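Long-range contacts in sugar-binding transport ATP-binding protein (Pyrococcus horikoshii, PDB 1V43), which probably powers sugar uptake as the ATP-binding and ATP-hydrolysing subunit of an ABC transporter: residues 119-124 against 157-162; 231-236 against 359-364; 247-252 against 283-288. All coordinates share one frame; numbering follows the deposited sequence.

Contact 1. Residues 119-124 against 157-162; sequences DKRVRW and VVEPDV
R121 and E159 carry the charged side of this contact between helix 115-128 and the loop that follows helix 147-156. They form a salt bridge, but E159 OE2 is modelled implausibly close to R121, so the exact geometry of the pair is doubtful; E159 OE1 is held by the backbone N of V6.

The polar remainder involves backbone oxygens near the end of helix 147-156. A bend in the R121 chain (chi3 92°) sets R121 NE 3.2 Å from V157 O, while R121 NH2 lies 3.3 Å from V158 O, which sits near the guanidinium plane at its edge.

The apolar part of the contact is small. R121 CB meets V157 CG2 at 3.9 Å, and the same methyl packs against the helix backbone at V122. W124 turns its CZ3 rim toward E159 CG, 4.2 Å away, and toward V157 CA, which lies at the ring edge. I104 of helix 100-105 also packs on V157.

E159, with its positive phi, breaks the helical path. The loop leads from the helix after the LSGGQ signature to the Walker B strand 162-166, and here it packs on a helix of what is probably the helical subdomain of ABC ATPases.

Contact 2. Residues 231-236 against 359-364; sequences LRPNSV and MIHVFD
F363 and V236 make the dense end of a contact in which no hydrogen bond crosses between the segments. V236 CG2 sits over the F363 ring in an off-centre CH-pi contact, 4.0 Å from the centroid and 30° off the normal. The ring also touches the backbone just before helix 236-241, where S235 holds the N-cap position: F363 CE2 lies 3.3 Å from S235 C. P233 CG approaches F363 CZ more loosely at 4.3 Å, and A239 of helix 236-241 touches the F363 side chain. An alanine in place of F363 would probably leave the V236 methyl without its aromatic face and open a gap beside P233 and the start of that helix.

The contact joins the ATPase domain to the MalK-type OB-fold region, strand 361-364 being an outermost strand of its five-stranded antiparallel sheet within this chain.

H361 occupies the middle ground. Its CE1 comes 3.1 Å from L231 O, which lies in the ring plane at the edge, and meets P233 CD tip to tip at 3.8 Å; ND1 is buried with no partner in the model. Beyond it lie L231 and M359, both partly exposed, with a single pair of methyl groups in contact: the bend at chi3 (-86°) brings M359 CE to L231 CD2 at 3.6 Å.

Contact 3. Residues 247-252 against 283-288; sequences MNILEV and TVLFGI
M247 opens this strand pairing by setting its side chain against the backbone of G287 and I288. M247 CG, anti to the backbone N (chi1 168°), comes 3.7 Å from I288 N, and M247 SD lies 4.0 Å from G287 CA; a beta carbon on G287 would clash with that sulfur. N248 then begins the antiparallel ladder. Its N donates to I288 O from above the carbonyl plane, and its O accepts from I288 N and also meets the CA-H of G287.

I249 forms a non-hydrogen-bonded pair with G287, and its CG2 crosses to L285 CB at 4.1 Å. L250 returns to the hydrogen-bonded pattern, exchanging two short bonds with F286; L250 N to F286 O measures 2.6 Å. Its CB meets the edge of the F286 ring at CD2, 4.1 Å away.

At E251 the extended side chain runs past T283, with E251 CG 3.4 Å from T283 CG2, before its carboxylate forms salt bridges to K365 and R262. V252 closes the ladder with two bonds to V284, the one from V252 N nearly straight (178° at the hydrogen). Its CG2, in the crowded position between backbone N and carbonyl carbon, packs on F286 CB at 3.8 Å.

L250, V252 and F286 share one buried face, which F264 and I266 of strand 264-267 help to pack. The strand order of this five-stranded antiparallel sheet is consistent with the MalK-type OB fold assigned to this region.

How the contacts relate
Contacts 2 and 3 adjoin, their centres about 9 Å apart, whereas the centre of contact 1 lies about 43 Å from that of contact 2, across the middle of the chain. Contact 3 is the buried one, ruled by backbone hydrogen bonds within a sheet; contact 2 adds side-chain packing on the next strand of that sheet, with one partly exposed end. The two are stitched together by probable bonds from F363 N to L285 O and from H361 N to G287 O. Contact 1, partly buried in the ATPase domain, shares no element with them and combines a salt bridge of uncertain geometry with apolar contacts between a helix and a loop.

Contact 1. Residues 119-124 against 157-162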
# COMPACT_ATOMS: atom_id res chain seq x y z
N ASP A 119 -19.40 35.01 -10.03
CA ASP A 119 -18.86 35.29 -8.71
C ASP A 119 -19.58 34.51 -7.61
O ASP A 119 -18.94 34.07 -6.66
CB ASP A 119 -18.91 36.77 -8.38
CG ASP A 119 -18.06 37.12 -7.17
OD1 ASP A 119 -16.82 37.17 -7.32
OD2 ASP A 119 -18.62 37.32 -6.08
N LYS A 120 -20.89 34.35 -7.75
CA LYS A 120 -21.65 33.61 -6.75
C LYS A 120 -21.23 32.14 -6.70
O LYS A 120 -21.03 31.58 -5.63
CB LYS A 120 -23.15 33.68 -7.04
CG LYS A 120 -23.98 32.91 -6.02
CD LYS A 120 -25.45 32.83 -6.40
CE LYS A 120 -26.26 32.18 -5.28
NZ LYS A 120 -25.79 30.80 -4.94
N ARG A 121 -21.10 31.52 -7.88
CA ARG A 121 -20.71 30.12 -8.00
C ARG A 121 -19.28 29.86 -7.51
O ARG A 121 -19.04 28.89 -6.77
CB ARG A 121 -20.83 29.66 -9.45
CG ARG A 121 -22.22 29.82 -10.04
CD ARG A 121 -22.18 29.74 -11.55
NE ARG A 121 -22.39 28.39 -12.06
CZ ARG A 121 -23.55 27.73 -11.98
NH1 ARG A 121 -24.60 28.31 -11.40
NH2 ARG A 121 -23.65 26.51 -12.47
N VAL A 122 -18.34 30.71 -7.93
CA VAL A 122 -16.95 30.57 -7.51
C VAL A 122 -16.87 30.60 -5.98
O VAL A 122 -16.22 29.75 -5.39
CB VAL A 122 -16.04 31.69 -8.11
CG1 VAL A 122 -14.64 31.64 -7.51
CG2 VAL A 122 -15.92 31.49 -9.61
N ARG A 123 -17.55 31.55 -5.36
CA ARG A 123 -17.58 31.67 -3.90
C ARG A 123 -18.15 30.39 -3.29
O ARG A 123 -17.60 29.84 -2.33
CB ARG A 123 -18.45 32.86 -3.47
CG ARG A 123 -17.80 34.25 -3.66
CD ARG A 123 -18.81 35.39 -3.42
NE ARG A 123 -18.19 36.71 -3.48
CZ ARG A 123 -17.81 37.42 -2.42
NH1 ARG A 123 -17.98 36.94 -1.20
NH2 ARG A 123 -17.24 38.61 -2.58
N TRP A 124 -19.25 29.91 -3.86
CA TRP A 124 -19.91 28.69 -3.38
C TRP A 124 -18.97 27.47 -3.48
O TRP A 124 -18.78 26.75 -2.51
CB TRP A 124 -21.18 28.45 -4.21
CG TRP A 124 -21.80 27.07 -4.10
CD1 TRP A 124 -22.61 26.60 -3.09
CD2 TRP A 124 -21.71 26.02 -5.06
NE1 TRP A 124 -23.03 25.31 -3.38
CE2 TRP A 124 -22.49 24.93 -4.58
CE3 TRP A 124 -21.05 25.88 -6.30
CZ2 TRP A 124 -22.63 23.73 -5.29
CZ3 TRP A 124 -21.18 24.68 -7.00
CH2 TRP A 124 -21.97 23.62 -6.49
N VAL A 157 -17.98 23.61 -10.10
CA VAL A 157 -18.50 24.96 -10.29
C VAL A 157 -19.62 25.07 -11.34
O VAL A 157 -20.47 25.96 -11.25
CB VAL A 157 -17.36 25.98 -10.63
CG1 VAL A 157 -17.07 25.97 -12.11
CG2 VAL A 157 -17.75 27.38 -10.15
N VAL A 158 -19.64 24.16 -12.31
CA VAL A 158 -20.67 24.18 -13.35
C VAL A 158 -21.96 23.48 -12.90
O VAL A 158 -22.96 23.49 -13.62
CB VAL A 158 -20.20 23.50 -14.67
CG1 VAL A 158 -18.94 24.20 -15.18
CG2 VAL A 158 -19.92 22.02 -14.44
N GLU A 159 -21.93 22.89 -11.72
CA GLU A 159 -23.11 22.19 -11.20
C GLU A 159 -23.54 21.09 -12.19
O GLU A 159 -24.66 21.08 -12.69
CB GLU A 159 -24.25 23.18 -10.98
CG GLU A 159 -23.85 24.41 -10.18
CD GLU A 159 -25.05 25.22 -9.73
OE1 GLU A 159 -25.66 24.87 -8.70
OE2 GLU A 159 -25.39 26.21 -10.42
N PRO A 160 -22.65 20.13 -12.45
CA PRO A 160 -22.94 19.04 -13.37
C PRO A 160 -24.02 18.13 -12.84
O PRO A 160 -24.22 18.04 -11.63
CB PRO A 160 -21.60 18.33 -13.46
CG PRO A 160 -21.16 18.36 -12.02
CD PRO A 160 -21.48 19.80 -11.61
N ASP A 161 -24.74 17.47 -13.74
CA ASP A 161 -25.77 16.52 -13.33
C ASP A 161 -25.07 15.21 -13.04
O ASP A 161 -25.58 14.37 -12.32
CB ASP A 161 -26.81 16.29 -14.44
CG ASP A 161 -27.73 17.49 -14.62
OD1 ASP A 161 -28.04 18.15 -13.61
OD2 ASP A 161 -28.14 17.76 -15.77
N VAL A 162 -23.88 15.04 -13.60
CA VAL A 162 -23.09 13.84 -13.39
C VAL A 162 -21.62 14.22 -13.31
O VAL A 162 -21.09 14.93 -14.17
CB VAL A 162 -23.29 12.83 -14.56
CG1 VAL A 162 -22.48 11.58 -14.29
CG2 VAL A 162 -24.78 12.47 -14.70

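Contact 2. Residues 231-236 against 359-364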
# COMPACT_ATOMS: atom_id res chain seq x y z
N LEU A 231 -17.22 -9.11 1.79
CA LEU A 231 -17.68 -10.30 2.51
C LEU A 231 -18.26 -11.36 1.59
O LEU A 231 -18.20 -12.55 1.90
CB LEU A 231 -18.73 -9.94 3.56
CG LEU A 231 -18.29 -9.09 4.74
CD1 LEU A 231 -19.50 -8.76 5.61
CD2 LEU A 231 -17.22 -9.83 5.54
N ARG A 232 -18.83 -10.93 0.47
CA ARG A 232 -19.43 -11.91 -0.43
C ARG A 232 -19.07 -11.77 -1.91
O ARG A 232 -19.92 -11.49 -2.74
CB ARG A 232 -20.95 -11.91 -0.24
CG ARG A 232 -21.38 -12.52 1.10
CD ARG A 232 -22.85 -12.30 1.43
NE ARG A 232 -23.11 -10.93 1.88
CZ ARG A 232 -22.77 -10.45 3.08
NH1 ARG A 232 -22.16 -11.21 3.97
NH2 ARG A 232 -23.04 -9.18 3.38
N PRO A 233 -17.78 -11.94 -2.25
CA PRO A 233 -17.39 -11.83 -3.65
C PRO A 233 -18.09 -12.96 -4.41
O PRO A 233 -18.08 -14.10 -3.95
CB PRO A 233 -15.88 -12.04 -3.59
CG PRO A 233 -15.74 -13.02 -2.45
CD PRO A 233 -16.67 -12.42 -1.41
N ASN A 234 -18.71 -12.67 -5.55
CA ASN A 234 -19.40 -13.73 -6.27
C ASN A 234 -18.48 -14.57 -7.16
O ASN A 234 -18.96 -15.39 -7.94
CB ASN A 234 -20.54 -13.17 -7.10
CG ASN A 234 -20.06 -12.25 -8.19
OD1 ASN A 234 -18.95 -12.40 -8.70
ND2 ASN A 234 -20.90 -11.29 -8.56
N SER A 235 -17.17 -14.37 -7.05
CA SER A 235 -16.22 -15.12 -7.87
C SER A 235 -14.78 -14.99 -7.37
O SER A 235 -14.47 -14.15 -6.53
CB SER A 235 -16.30 -14.64 -9.31
OG SER A 235 -15.98 -13.26 -9.38
N VAL A 236 -13.90 -15.84 -7.89
CA VAL A 236 -12.49 -15.80 -7.50
C VAL A 236 -11.88 -14.44 -7.84
O VAL A 236 -11.21 -13.83 -7.01
CB VAL A 236 -11.68 -16.91 -8.20
CG1 VAL A 236 -10.20 -16.77 -7.87
CG2 VAL A 236 -12.18 -18.28 -7.76
N MET A 359 -16.17 -17.45 7.77
CA MET A 359 -15.62 -16.53 6.78
C MET A 359 -15.03 -17.27 5.58
O MET A 359 -14.30 -16.70 4.78
CB MET A 359 -14.51 -15.66 7.40
CG MET A 359 -14.96 -14.78 8.56
SD MET A 359 -16.35 -13.71 8.14
CE MET A 359 -15.56 -12.36 7.47
N ILE A 360 -15.37 -18.55 5.44
CA ILE A 360 -14.86 -19.36 4.34
C ILE A 360 -15.64 -19.22 3.04
O ILE A 360 -16.82 -18.91 3.05
CB ILE A 360 -14.80 -20.84 4.76
CG1 ILE A 360 -13.58 -21.06 5.67
CG2 ILE A 360 -14.77 -21.75 3.54
CD1 ILE A 360 -13.35 -22.49 6.07
N HIS A 361 -14.96 -19.44 1.93
CA HIS A 361 -15.58 -19.38 0.61
C HIS A 361 -15.20 -20.63 -0.19
O HIS A 361 -14.19 -21.28 0.09
CB HIS A 361 -15.10 -18.13 -0.15
CG HIS A 361 -15.36 -16.84 0.56
ND1 HIS A 361 -16.57 -16.18 0.48
CD2 HIS A 361 -14.60 -16.13 1.42
CE1 HIS A 361 -16.54 -15.12 1.27
NE2 HIS A 361 -15.35 -15.07 1.85
N VAL A 362 -16.04 -20.97 -1.17
CA VAL A 362 -15.81 -22.12 -2.04
C VAL A 362 -16.25 -21.70 -3.44
O VAL A 362 -17.38 -21.26 -3.63
CB VAL A 362 -16.67 -23.33 -1.61
CG1 VAL A 362 -16.30 -24.54 -2.48
CG2 VAL A 362 -16.48 -23.63 -0.13
N PHE A 363 -15.37 -21.82 -4.42
CA PHE A 363 -15.71 -21.43 -5.78
C PHE A 363 -15.59 -22.62 -6.74
O PHE A 363 -14.67 -23.44 -6.64
CB PHE A 363 -14.77 -20.31 -6.28
CG PHE A 363 -14.62 -19.15 -5.32
CD1 PHE A 363 -13.78 -19.23 -4.22
CD2 PHE A 363 -15.32 -17.96 -5.54
CE1 PHE A 363 -13.63 -18.14 -3.34
CE2 PHE A 363 -15.19 -16.86 -4.67
CZ PHE A 363 -14.34 -16.96 -3.57
N ASP A 364 -16.54 -22.72 -7.67
CA ASP A 364 -16.49 -23.78 -8.67
C ASP A 364 -15.15 -23.63 -9.36
O ASP A 364 -14.79 -22.53 -9.75
CB ASP A 364 -17.62 -23.61 -9.68
CG ASP A 364 -17.57 -24.65 -10.78
OD1 ASP A 364 -16.64 -24.59 -11.61
OD2 ASP A 364 -18.46 -25.52 -10.80

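Contact 3. Residues 247-252 against 283-288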
# COMPACT_ATOMS: atom_id res chain seq x y z
N MET A 247 -6.95 -12.98 -0.63
CA MET A 247 -7.61 -14.15 -0.06
C MET A 247 -6.85 -15.40 -0.49
O MET A 247 -6.46 -15.51 -1.65
CB MET A 247 -9.04 -14.26 -0.57
CG MET A 247 -9.71 -15.60 -0.25
SD MET A 247 -11.41 -15.74 -0.93
CE MET A 247 -12.24 -14.41 -0.03
N ASN A 248 -6.63 -16.33 0.44
CA ASN A 248 -5.94 -17.57 0.10
C ASN A 248 -6.88 -18.45 -0.73
O ASN A 248 -8.01 -18.71 -0.33
CB ASN A 248 -5.55 -18.33 1.38
CG ASN A 248 -4.59 -17.54 2.24
OD1 ASN A 248 -4.95 -17.04 3.31
ND2 ASN A 248 -3.36 -17.41 1.77
N ILE A 249 -6.41 -18.90 -1.89
CA ILE A 249 -7.21 -19.76 -2.76
C ILE A 249 -6.54 -21.14 -2.85
O ILE A 249 -5.46 -21.28 -3.42
CB ILE A 249 -7.35 -19.16 -4.18
CG1 ILE A 249 -8.04 -17.79 -4.12
CG2 ILE A 249 -8.17 -20.09 -5.06
CD1 ILE A 249 -9.45 -17.85 -3.59
N LEU A 250 -7.19 -22.15 -2.28
CA LEU A 250 -6.64 -23.50 -2.29
C LEU A 250 -7.53 -24.51 -2.98
O LEU A 250 -8.73 -24.59 -2.72
CB LEU A 250 -6.38 -23.97 -0.85
CG LEU A 250 -5.42 -23.13 -0.02
CD1 LEU A 250 -5.13 -23.84 1.30
CD2 LEU A 250 -4.14 -22.90 -0.79
N GLU A 251 -6.93 -25.30 -3.86
CA GLU A 251 -7.65 -26.33 -4.60
C GLU A 251 -7.93 -27.52 -3.68
O GLU A 251 -7.01 -28.07 -3.10
CB GLU A 251 -6.79 -26.77 -5.79
CG GLU A 251 -7.50 -27.63 -6.80
CD GLU A 251 -6.64 -27.85 -8.04
OE1 GLU A 251 -7.06 -28.64 -8.91
OE2 GLU A 251 -5.55 -27.24 -8.13
N VAL A 252 -9.20 -27.89 -3.54
CA VAL A 252 -9.54 -29.03 -2.68
C VAL A 252 -10.66 -29.93 -3.22
O VAL A 252 -11.34 -29.60 -4.19
CB VAL A 252 -9.94 -28.56 -1.26
CG1 VAL A 252 -8.81 -27.74 -0.65
CG2 VAL A 252 -11.23 -27.76 -1.31
N THR A 283 -13.52 -31.47 -7.48
CA THR A 283 -12.61 -30.43 -7.02
C THR A 283 -13.20 -29.02 -7.10
O THR A 283 -13.82 -28.64 -8.10
CB THR A 283 -11.30 -30.44 -7.81
OG1 THR A 283 -10.59 -31.66 -7.55
CG2 THR A 283 -10.43 -29.26 -7.41
N VAL A 284 -12.99 -28.24 -6.05
CA VAL A 284 -13.47 -26.87 -5.97
C VAL A 284 -12.36 -25.99 -5.41
O VAL A 284 -11.36 -26.50 -4.92
CB VAL A 284 -14.71 -26.76 -5.06
CG1 VAL A 284 -15.88 -27.50 -5.69
CG2 VAL A 284 -14.41 -27.34 -3.68
N LEU A 285 -12.53 -24.67 -5.49
CA LEU A 285 -11.51 -23.77 -4.98
C LEU A 285 -11.95 -23.25 -3.61
O LEU A 285 -13.01 -22.65 -3.47
CB LEU A 285 -11.30 -22.61 -5.96
CG LEU A 285 -10.85 -23.02 -7.37
CD1 LEU A 285 -10.66 -21.79 -8.23
CD2 LEU A 285 -9.54 -23.82 -7.30
N PHE A 286 -11.12 -23.53 -2.61
CA PHE A 286 -11.35 -23.12 -1.22
C PHE A 286 -10.69 -21.76 -1.00
O PHE A 286 -9.59 -21.51 -1.48
CB PHE A 286 -10.71 -24.15 -0.28
CG PHE A 286 -10.67 -23.73 1.16
CD1 PHE A 286 -11.82 -23.74 1.94
CD2 PHE A 286 -9.47 -23.34 1.75
CE1 PHE A 286 -11.78 -23.37 3.28
CE2 PHE A 286 -9.43 -22.98 3.09
CZ PHE A 286 -10.58 -22.99 3.85
N GLY A 287 -11.36 -20.88 -0.27
CA GLY A 287 -10.81 -19.57 -0.02
C GLY A 287 -11.05 -19.05 1.38
O GLY A 287 -12.15 -19.18 1.92
N ILE A 288 -10.01 -18.48 1.99
CA ILE A 288 -10.14 -17.90 3.32
C ILE A 288 -9.12 -16.78 3.37
O ILE A 288 -7.98 -16.96 2.96
CB ILE A 288 -9.89 -18.95 4.44
CG1 ILE A 288 -10.15 -18.29 5.80
CG2 ILE A 288 -8.48 -19.52 4.35
CD1 ILE A 288 -9.98 -19.22 6.95